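Local coordinates for Tautomerase_3 domain-containing protein (Corynebacterium halotolerans YIM 70093 = DSM 44683, PDB 7M58), which belongs to the cis-3-chloroacrylic acid dehalogenase (cis-CaaD) family of the tautomerase superfamily and probably acts as a hydrolase or tautomerase on small acids, at residues 74-77 against 78-82; 82-85 against 86-90; 106-109 against 110-113; 122-125 against 126-129. All blocks are in the same frame, centred on the assembly; numbering follows the deposited sequence.

Four short-range contacts mark successive points along one chain of this trimeric tautomerase-superfamily protein. Contacts 1 and 2 are consecutive parts of helix 75-92, the helix of a beta-alpha-beta unit; they share Leu82, and their centres are about 12 Å apart. Contact 3, where the chain leaves the unit's last strand, lies about 18 Å from contact 1 between centres, yet the salt bridge from Lys78 NZ to Glu106 OE2 (3.0 Å) joins them. Contact 4, further along, opens helix 125-129, its centre about 14 Å from that of contact 3. The side chain of Met112 lies about 4 Å and that of Glu125 about 5 Å from a bound sulfate, probably from the crystallisation liquor, though such ions often mark pockets.

Contact 1: 74-77 against 78-82; sequences TAQQ and KTDLL
Thr79 and Asp80 turn back onto the carbonyls of Ala75 and Gln76 in the first turns of helix 75-92, the helix of a beta-alpha-beta crossover between strands 63-70 and 100-107. The helix opens with an N-cap: Thr74 OG1 accepts from Gln77 N at 3.2 Å, almost straight at 175°, so the hydroxyl satisfies an amide that has no earlier turn to bond to. Four backbone bonds of the i to i+4 pattern follow, from Lys78 N to Thr74 O through Leu81 N to Gln77 O, the last at 2.7 Å.

Polar side chains add to this ladder. Thr79 has OG1 between its backbone N and carbonyl carbon (chi1 54°), which places the hydroxyl between two carbonyls of the preceding turn, 3.1 Å from Ala75 O and 3.2 Å from Gln76 O. The aliphatic part of Lys78 runs back past Thr74 O, and a bend at chi3 accompanies its path to a salt bridge between NZ and Glu106 OE2 on the neighbouring strand.

Nonpolar and mixed contacts complete the turn. Gln77, Asp80 and Leu81 lean on Ile31 of helix 14-31, whereas Thr79 packs on Leu118 of a second subunit. Gln76 and Asp80 run alongside each other in the same direction, with amide and carboxylate planes 30° apart, and the touch is made by Gln76 CG against Asp80 OD2 at 3.4 Å.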
loop_
_atom_site.group_PDB
_atom_site.type_symbol
_atom_site.label_atom_id
_atom_site.label_comp_id
_atom_site.label_asym_id
_atom_site.label_seq_id
_atom_site.Cartn_x
_atom_site.Cartn_y
_atom_site.Cartn_z
ATOM N N THR A 74 17.203 4.991 12.793
ATOM C CA THR A 74 17.560 4.130 13.907
ATOM C C THR A 74 16.348 3.339 14.374
ATOM O O THR A 74 15.197 3.739 14.183
ATOM C CB THR A 74 18.121 4.937 15.078
ATOM O OG1 THR A 74 17.063 5.645 15.723
ATOM C CG2 THR A 74 19.180 5.926 14.601
ATOM N N ALA A 75 16.628 2.187 14.981
ATOM C CA ALA A 75 15.569 1.389 15.576
ATOM C C ALA A 75 14.762 2.215 16.564
ATOM O O ALA A 75 13.538 2.064 16.654
ATOM C CB ALA A 75 16.156 0.151 16.253
ATOM N N GLN A 76 15.430 3.087 17.328
ATOM C CA GLN A 76 14.713 3.794 18.381
ATOM C C GLN A 76 13.711 4.792 17.823
ATOM O O GLN A 76 12.551 4.797 18.248
ATOM C CB GLN A 76 15.688 4.505 19.312
ATOM C CG GLN A 76 14.999 5.042 20.557
ATOM C CD GLN A 76 15.967 5.472 21.644
ATOM O OE1 GLN A 76 17.120 5.824 21.372
ATOM N NE2 GLN A 76 15.500 5.442 22.890
ATOM N N GLN A 77 14.097 5.606 16.836
ATOM C CA GLN A 77 13.114 6.563 16.330
ATOM C C GLN A 77 11.950 5.841 15.647
ATOM O O GLN A 77 10.793 6.251 15.798
ATOM C CB GLN A 77 13.751 7.658 15.446
ATOM C CG GLN A 77 14.638 7.266 14.284
ATOM C CD GLN A 77 15.336 8.481 13.625
ATOM O OE1 GLN A 77 15.220 9.620 14.079
ATOM N NE2 GLN A 77 16.028 8.224 12.523
ATOM N N LYS A 78 12.215 4.737 14.944
ATOM C CA LYS A 78 11.121 3.983 14.340
ATOM C C LYS A 78 10.111 3.516 15.391
ATOM O O LYS A 78 8.926 3.844 15.309
ATOM C CB LYS A 78 11.658 2.777 13.569
ATOM C CG LYS A 78 12.091 3.106 12.149
ATOM C CD LYS A 78 12.433 1.842 11.380
ATOM C CE LYS A 78 13.935 1.676 11.312
ATOM N NZ LYS A 78 14.287 0.301 10.927
ATOM N N THR A 79 10.572 2.808 16.421
ATOM C CA THR A 79 9.609 2.297 17.396
ATOM C C THR A 79 8.977 3.444 18.179
ATOM O O THR A 79 7.812 3.378 18.568
ATOM C CB THR A 79 10.269 1.297 18.340
ATOM O OG1 THR A 79 11.413 1.921 18.929
ATOM C CG2 THR A 79 10.695 0.016 17.563
ATOM N N ASP A 80 9.732 4.510 18.399
ATOM C CA ASP A 80 9.220 5.671 19.111
ATOM C C ASP A 80 8.102 6.317 18.303
ATOM O O ASP A 80 7.009 6.568 18.842
ATOM C CB ASP A 80 10.379 6.656 19.314
ATOM C CG ASP A 80 11.066 6.489 20.659
ATOM O OD1 ASP A 80 10.572 5.718 21.518
ATOM O OD2 ASP A 80 12.193 7.031 20.807
ATOM N N LEU A 81 8.331 6.469 16.991
ATOM C CA LEU A 81 7.292 6.964 16.092
ATOM C C LEU A 81 6.042 6.087 16.111
ATOM O O LEU A 81 4.917 6.601 16.133
ATOM C CB LEU A 81 7.841 7.059 14.679
ATOM C CG LEU A 81 6.980 7.680 13.562
ATOM C CD1 LEU A 81 6.784 9.171 13.740
ATOM C CD2 LEU A 81 7.586 7.404 12.200
ATOM N N LEU A 82 6.212 4.763 16.147
ATOM C CA LEU A 82 5.058 3.872 16.174
ATOM C C LEU A 82 4.268 4.039 17.462
ATOM O O LEU A 82 3.045 4.199 17.433
ATOM C CB LEU A 82 5.492 2.416 16.013
ATOM C CG LEU A 82 5.670 1.854 14.602
ATOM C CD1 LEU A 82 6.691 0.767 14.614
ATOM C CD2 LEU A 82 4.340 1.296 14.115
#

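Contact 2: 82-85 against 86-90; sequences LEQI and TSKVA
Thr86 N reaches back to Leu82 O at 3.0 Å along an almost straight N-H line (178°), the first of four i to i+4 backbone bonds that run through Ser87, Lys88 and Val89 in the middle of helix 75-92. Two carbonyls take a hydroxyl as well, so that each accepts two bonds from a single residue. Thr86 OG1 donates to Leu82 O at 3.0 Å from above the carbonyl plane, and Ser87 OG donates to Glu83 O at 3.1 Å. In the second pair the amide and hydroxyl of Ser87 approach from opposite faces of the carbonyl plane. Ser87 can do this because OG stands beside its own backbone N (chi1 -78°), facing the preceding turn. Lys88 CG makes a close carbon-to-oxygen contact, not a bond, with Gln84 O at 3.1 Å. The apolar touch is lighter: Ile85 and Val89 point the same way, with their CG2 methyls 4.2 Å apart. Around the helix, Ile85 and Thr86 lie on Val102 of strand 100-107, Gln84, Lys88 and Val89 face helix 14-31 through Leu23, Leu27 and Ile31, and Thr86 also packs on Thr113 of a second subunit.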
loop_
_atom_site.group_PDB
_atom_site.type_symbol
_atom_site.label_atom_id
_atom_site.label_comp_id
_atom_site.label_asym_id
_atom_site.label_seq_id
_atom_site.Cartn_x
_atom_site.Cartn_y
_atom_site.Cartn_z
ATOM N N LEU A 82 6.212 4.763 16.147
ATOM C CA LEU A 82 5.058 3.872 16.174
ATOM C C LEU A 82 4.268 4.039 17.462
ATOM O O LEU A 82 3.045 4.199 17.433
ATOM C CB LEU A 82 5.492 2.416 16.013
ATOM C CG LEU A 82 5.670 1.854 14.602
ATOM C CD1 LEU A 82 6.691 0.767 14.614
ATOM C CD2 LEU A 82 4.340 1.296 14.115
ATOM N N GLU A 83 4.950 3.987 18.605
ATOM C CA GLU A 83 4.244 4.084 19.874
ATOM C C GLU A 83 3.542 5.427 20.013
ATOM O O GLU A 83 2.419 5.506 20.525
ATOM C CB GLU A 83 5.220 3.860 21.014
ATOM C CG GLU A 83 5.854 2.489 20.993
ATOM C CD GLU A 83 6.704 2.213 22.229
ATOM O OE1 GLU A 83 7.501 3.096 22.625
ATOM O OE2 GLU A 83 6.563 1.117 22.814
ATOM N N GLN A 84 4.171 6.491 19.532
ATOM C CA GLN A 84 3.567 7.803 19.680
ATOM C C GLN A 84 2.391 8.001 18.721
ATOM O O GLN A 84 1.431 8.711 19.064
ATOM C CB GLN A 84 4.641 8.858 19.480
ATOM C CG GLN A 84 5.624 8.897 20.647
ATOM C CD GLN A 84 6.365 10.223 20.751
ATOM O OE1 GLN A 84 5.971 11.225 20.140
ATOM N NE2 GLN A 84 7.489 10.216 21.465
ATOM N N ILE A 85 2.441 7.391 17.530
ATOM C CA ILE A 85 1.306 7.466 16.614
ATOM C C ILE A 85 0.109 6.726 17.191
ATOM O O ILE A 85 -1.014 7.240 17.210
ATOM C CB ILE A 85 1.693 6.917 15.230
ATOM C CG1 ILE A 85 2.602 7.921 14.525
ATOM C CG2 ILE A 85 0.455 6.633 14.396
ATOM C CD1 ILE A 85 3.314 7.358 13.307
ATOM N N THR A 86 0.326 5.500 17.668
ATOM C CA THR A 86 -0.748 4.753 18.316
ATOM C C THR A 86 -1.322 5.548 19.472
ATOM O O THR A 86 -2.542 5.621 19.634
ATOM C CB THR A 86 -0.254 3.377 18.799
ATOM O OG1 THR A 86 0.438 2.711 17.727
ATOM C CG2 THR A 86 -1.397 2.505 19.303
ATOM N N SER A 87 -0.454 6.220 20.231
ATOM C CA SER A 87 -0.910 6.893 21.443
ATOM C C SER A 87 -1.677 8.170 21.120
ATOM O O SER A 87 -2.827 8.338 21.537
ATOM C CB SER A 87 0.295 7.226 22.322
ATOM O OG SER A 87 0.744 6.086 23.019
ATOM N N LYS A 88 -1.073 9.056 20.339
ATOM C CA LYS A 88 -1.641 10.385 20.155
ATOM C C LYS A 88 -2.840 10.386 19.216
ATOM O O LYS A 88 -3.755 11.204 19.391
ATOM C CB LYS A 88 -0.548 11.333 19.651
ATOM C CG LYS A 88 0.683 11.343 20.512
ATOM C CD LYS A 88 0.329 11.805 21.889
ATOM C CE LYS A 88 1.564 12.207 22.689
ATOM N NZ LYS A 88 2.506 13.071 21.909
ATOM N N VAL A 89 -2.853 9.489 18.227
ATOM C CA VAL A 89 -4.004 9.397 17.335
ATOM C C VAL A 89 -5.199 8.797 18.062
ATOM O O VAL A 89 -6.346 9.209 17.850
ATOM C CB VAL A 89 -3.636 8.579 16.086
ATOM C CG1 VAL A 89 -4.879 8.224 15.283
ATOM C CG2 VAL A 89 -2.598 9.315 15.258
ATOM N N ALA A 90 -4.962 7.803 18.923
ATOM C CA ALA A 90 -6.057 7.262 19.723
ATOM C C ALA A 90 -6.690 8.351 20.591
ATOM O O ALA A 90 -7.920 8.453 20.665
ATOM C CB ALA A 90 -5.575 6.087 20.573
#

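Contact 3: 106-109 against 110-113; sequences EIPG and ENMT
Pro108 meets Asn111 twice across this tight turn, which carries the chain from strand 100-107 into strand 112-114. Its ring atom CG lies 3.6 Å from Asn111 CG, the carboxamide carbon, while Pro108 O receives Asn111 N at 3.0 Å. A second i to i+3 bond follows, Met112 N to Gly109 O at 2.9 Å; in both, the donor sits above the carbonyl plane, and the N-H line is bent (146° and 137°), as suits a short 3-10 turn. Glu110 folds back over the proline, its chain bent at chi2 (-93°), bringing CD to 3.7 Å from Pro108 CB. On the buried side Ile107 CG2 touches Met112 CG at 3.9 Å.

Farther out, Ile107 is bonded through its backbone to Ile69 and Ser71, and Met112 to Leu119. Met112 and Thr113 also pair antiparallel with a strand of the third subunit, so the sheet runs on across the interface. Asn111 ND2 ties the turn to that interface by a hydrogen bond to Glu106 OE1 of the third subunit. Its acceptor is a carboxylate already paired with a lysine of its own chain, and the amide's N-H probably helps to spread the negative charge.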
loop_
_atom_site.group_PDB
_atom_site.type_symbol
_atom_site.label_atom_id
_atom_site.label_comp_id
_atom_site.label_asym_id
_atom_site.label_seq_id
_atom_site.Cartn_x
_atom_site.Cartn_y
_atom_site.Cartn_z
ATOM N N GLU A 106 9.475 0.604 5.047
ATOM C CA GLU A 106 10.662 1.432 4.893
ATOM C C GLU A 106 11.139 1.352 3.462
ATOM O O GLU A 106 11.284 0.257 2.909
ATOM C CB GLU A 106 11.783 0.969 5.800
ATOM C CG GLU A 106 11.588 1.310 7.215
ATOM C CD GLU A 106 12.687 0.721 8.051
ATOM O OE1 GLU A 106 13.817 1.272 8.032
ATOM O OE2 GLU A 106 12.407 -0.322 8.706
ATOM N N ILE A 107 11.360 2.493 2.836
ATOM C CA ILE A 107 11.772 2.293 1.465
ATOM C C ILE A 107 12.977 3.218 1.252
ATOM O O ILE A 107 13.060 4.260 1.913
ATOM C CB ILE A 107 10.574 2.475 0.528
ATOM C CG1 ILE A 107 10.834 1.393 -0.515
ATOM C CG2 ILE A 107 10.616 3.777 -0.273
ATOM C CD1 ILE A 107 9.752 1.110 -1.282
ATOM N N PRO A 108 13.985 2.840 0.466
ATOM C CA PRO A 108 15.122 3.747 0.261
ATOM C C PRO A 108 14.688 5.088 -0.315
ATOM O O PRO A 108 13.705 5.190 -1.051
ATOM C CB PRO A 108 16.015 2.978 -0.720
ATOM C CG PRO A 108 15.198 1.808 -1.178
ATOM C CD PRO A 108 14.225 1.520 -0.125
ATOM N N GLY A 109 15.421 6.137 0.072
ATOM C CA GLY A 109 15.110 7.478 -0.399
ATOM C C GLY A 109 15.187 7.615 -1.909
ATOM O O GLY A 109 14.365 8.300 -2.518
ATOM N N GLU A 110 16.189 6.993 -2.535
ATOM C CA GLU A 110 16.275 7.037 -3.993
ATOM C C GLU A 110 15.084 6.395 -4.683
ATOM O O GLU A 110 14.930 6.577 -5.897
ATOM C CB GLU A 110 17.565 6.385 -4.506
ATOM C CG GLU A 110 17.746 4.918 -4.174
ATOM C CD GLU A 110 18.548 4.673 -2.884
ATOM O OE1 GLU A 110 19.238 3.621 -2.813
ATOM O OE2 GLU A 110 18.497 5.517 -1.952
ATOM N N ASN A 111 14.238 5.667 -3.951
ATOM C CA ASN A 111 13.005 5.127 -4.505
ATOM C C ASN A 111 11.826 6.068 -4.307
ATOM O O ASN A 111 10.675 5.634 -4.353
ATOM C CB ASN A 111 12.705 3.751 -3.901
ATOM C CG ASN A 111 13.733 2.689 -4.294
ATOM O OD1 ASN A 111 14.882 2.990 -4.605
ATOM N ND2 ASN A 111 13.318 1.438 -4.257
ATOM N N MET A 112 12.083 7.347 -4.068
ATOM C CA MET A 112 11.018 8.314 -3.875
ATOM C C MET A 112 11.349 9.591 -4.624
ATOM O O MET A 112 12.499 10.041 -4.594
ATOM C CB MET A 112 10.816 8.657 -2.404
ATOM C CG MET A 112 10.477 7.482 -1.559
ATOM S SD MET A 112 9.821 7.935 0.055
ATOM C CE MET A 112 11.076 8.902 0.739
ATOM N N THR A 113 10.362 10.146 -5.321
ATOM C CA THR A 113 10.402 11.536 -5.752
ATOM C C THR A 113 9.342 12.288 -4.963
ATOM O O THR A 113 8.239 11.786 -4.745
ATOM C CB THR A 113 10.163 11.740 -7.263
ATOM O OG1 THR A 113 8.835 11.325 -7.623
ATOM C CG2 THR A 113 11.180 11.002 -8.092
#

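Contact 4: 122-125 against 126-129; sequences PGKE and EEWF
Trp128 turns the edge of its indole toward Glu125 O, which lies near the ring plane, with Trp128 CE3 4.0 Å away. Its CB is closer to the backbone, 3.5 Å from Lys124 O, and the side chain extends from there toward Tyr37 and Pro120, which it touches in the surrounding loops. With CG anti to the backbone N (chi1 176°), the indole is directed away from the opening turn, and NE1 donates to Leu118 O. Phe129 CB comes to 3.2 Å from Glu125 O, and its side chain touches Tyr37.

The carboxylate of Glu125 is the other flat group. Gly123 N approaches both of its oxygens, weakly, at 3.3 Å from OE2 and 3.2 Å from OE1. The stronger partner is Arg70, whose NH2 forms a salt bridge to OE2; a bend at chi2 (87°) curls the chain back over the loop.

This is the N-terminal end of helix 125-129, with Lys124 at the N-cap position and Gly123, at positive phi, in the loop before it. Two i to i+4 bonds define the first turn, Trp128 N to Lys124 O at 3.1 Å and Phe129 N to Glu125 O at 2.8 Å. On the outer surface Lys124 and Glu127 lie side by side, pointing the same way, yet the meeting is through carbon: Lys124 CD is 3.1 Å from Glu127 OE2, whereas Lys124 NZ goes instead to a salt bridge with Glu121 OE2.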
loop_
_atom_site.group_PDB
_atom_site.type_symbol
_atom_site.label_atom_id
_atom_site.label_comp_id
_atom_site.label_asym_id
_atom_site.label_seq_id
_atom_site.Cartn_x
_atom_site.Cartn_y
_atom_site.Cartn_z
ATOM N N PRO A 122 17.946 9.884 4.928
ATOM C CA PRO A 122 17.469 10.625 6.104
ATOM C C PRO A 122 18.635 11.282 6.807
ATOM O O PRO A 122 19.682 10.671 6.981
ATOM C CB PRO A 122 16.801 9.561 6.984
ATOM C CG PRO A 122 17.208 8.258 6.373
ATOM C CD PRO A 122 17.522 8.477 4.950
ATOM N N GLY A 123 18.449 12.540 7.188
ATOM C CA GLY A 123 19.499 13.330 7.788
ATOM C C GLY A 123 20.233 14.239 6.820
ATOM O O GLY A 123 20.939 15.150 7.264
ATOM N N LYS A 124 20.128 13.980 5.519
ATOM C CA LYS A 124 20.768 14.788 4.493
ATOM C C LYS A 124 19.810 15.777 3.828
ATOM O O LYS A 124 19.970 16.094 2.645
ATOM C CB LYS A 124 21.409 13.862 3.464
ATOM C CG LYS A 124 22.519 13.031 4.074
ATOM C CD LYS A 124 23.881 13.727 3.937
ATOM C CE LYS A 124 24.792 13.383 5.111
ATOM N NZ LYS A 124 24.649 11.968 5.617
ATOM N N GLU A 125 18.784 16.240 4.547
ATOM C CA GLU A 125 17.800 17.118 3.925
ATOM C C GLU A 125 18.366 18.502 3.616
ATOM O O GLU A 125 17.930 19.126 2.644
ATOM C CB GLU A 125 16.561 17.248 4.810
ATOM C CG GLU A 125 15.703 15.999 4.867
ATOM C CD GLU A 125 16.150 15.019 5.932
ATOM O OE1 GLU A 125 16.999 15.414 6.757
ATOM O OE2 GLU A 125 15.642 13.867 5.954
ATOM N N GLU A 126 19.303 19.015 4.424
ATOM C CA GLU A 126 19.911 20.321 4.124
ATOM C C GLU A 126 20.661 20.285 2.798
ATOM O O GLU A 126 20.543 21.201 1.976
ATOM C CB GLU A 126 20.876 20.736 5.227
ATOM C CG GLU A 126 20.286 21.463 6.416
ATOM C CD GLU A 126 21.372 21.765 7.451
ATOM O OE1 GLU A 126 22.304 20.939 7.569
ATOM O OE2 GLU A 126 21.316 22.814 8.135
ATOM N N GLU A 127 21.502 19.266 2.612
ATOM C CA GLU A 127 22.206 19.078 1.351
ATOM C C GLU A 127 21.220 19.000 0.185
ATOM O O GLU A 127 21.406 19.663 -0.838
ATOM C CB GLU A 127 23.088 17.827 1.432
ATOM C CG GLU A 127 24.583 18.096 1.294
ATOM C CD GLU A 127 25.403 16.816 1.299
ATOM O OE1 GLU A 127 26.557 16.838 0.792
ATOM O OE2 GLU A 127 24.885 15.760 1.762
ATOM N N TRP A 128 20.185 18.167 0.331
ATOM C CA TRP A 128 19.163 18.024 -0.712
ATOM C C TRP A 128 18.507 19.369 -1.011
ATOM O O TRP A 128 18.411 19.782 -2.177
ATOM C CB TRP A 128 18.132 16.972 -0.254
ATOM C CG TRP A 128 16.956 16.754 -1.137
ATOM C CD1 TRP A 128 16.876 15.900 -2.200
ATOM C CD2 TRP A 128 15.666 17.384 -1.028
ATOM N NE1 TRP A 128 15.621 15.967 -2.771
ATOM C CE2 TRP A 128 14.861 16.873 -2.073
ATOM C CE3 TRP A 128 15.125 18.341 -0.168
ATOM C CZ2 TRP A 128 13.533 17.285 -2.273
ATOM C CZ3 TRP A 128 13.807 18.751 -0.365
ATOM C CH2 TRP A 128 13.029 18.227 -1.415
ATOM N N PHE A 129 18.115 20.090 0.044
ATOM C CA PHE A 129 17.446 21.379 -0.105
ATOM C C PHE A 129 18.300 22.372 -0.894
ATOM O O PHE A 129 17.775 23.125 -1.730
ATOM C CB PHE A 129 17.113 21.915 1.287
ATOM C CG PHE A 129 16.327 23.186 1.289
ATOM C CD1 PHE A 129 14.948 23.166 1.148
ATOM C CD2 PHE A 129 16.962 24.406 1.438
ATOM C CE1 PHE A 129 14.223 24.341 1.152
ATOM C CE2 PHE A 129 16.234 25.584 1.443
ATOM C CZ PHE A 129 14.869 25.547 1.294
#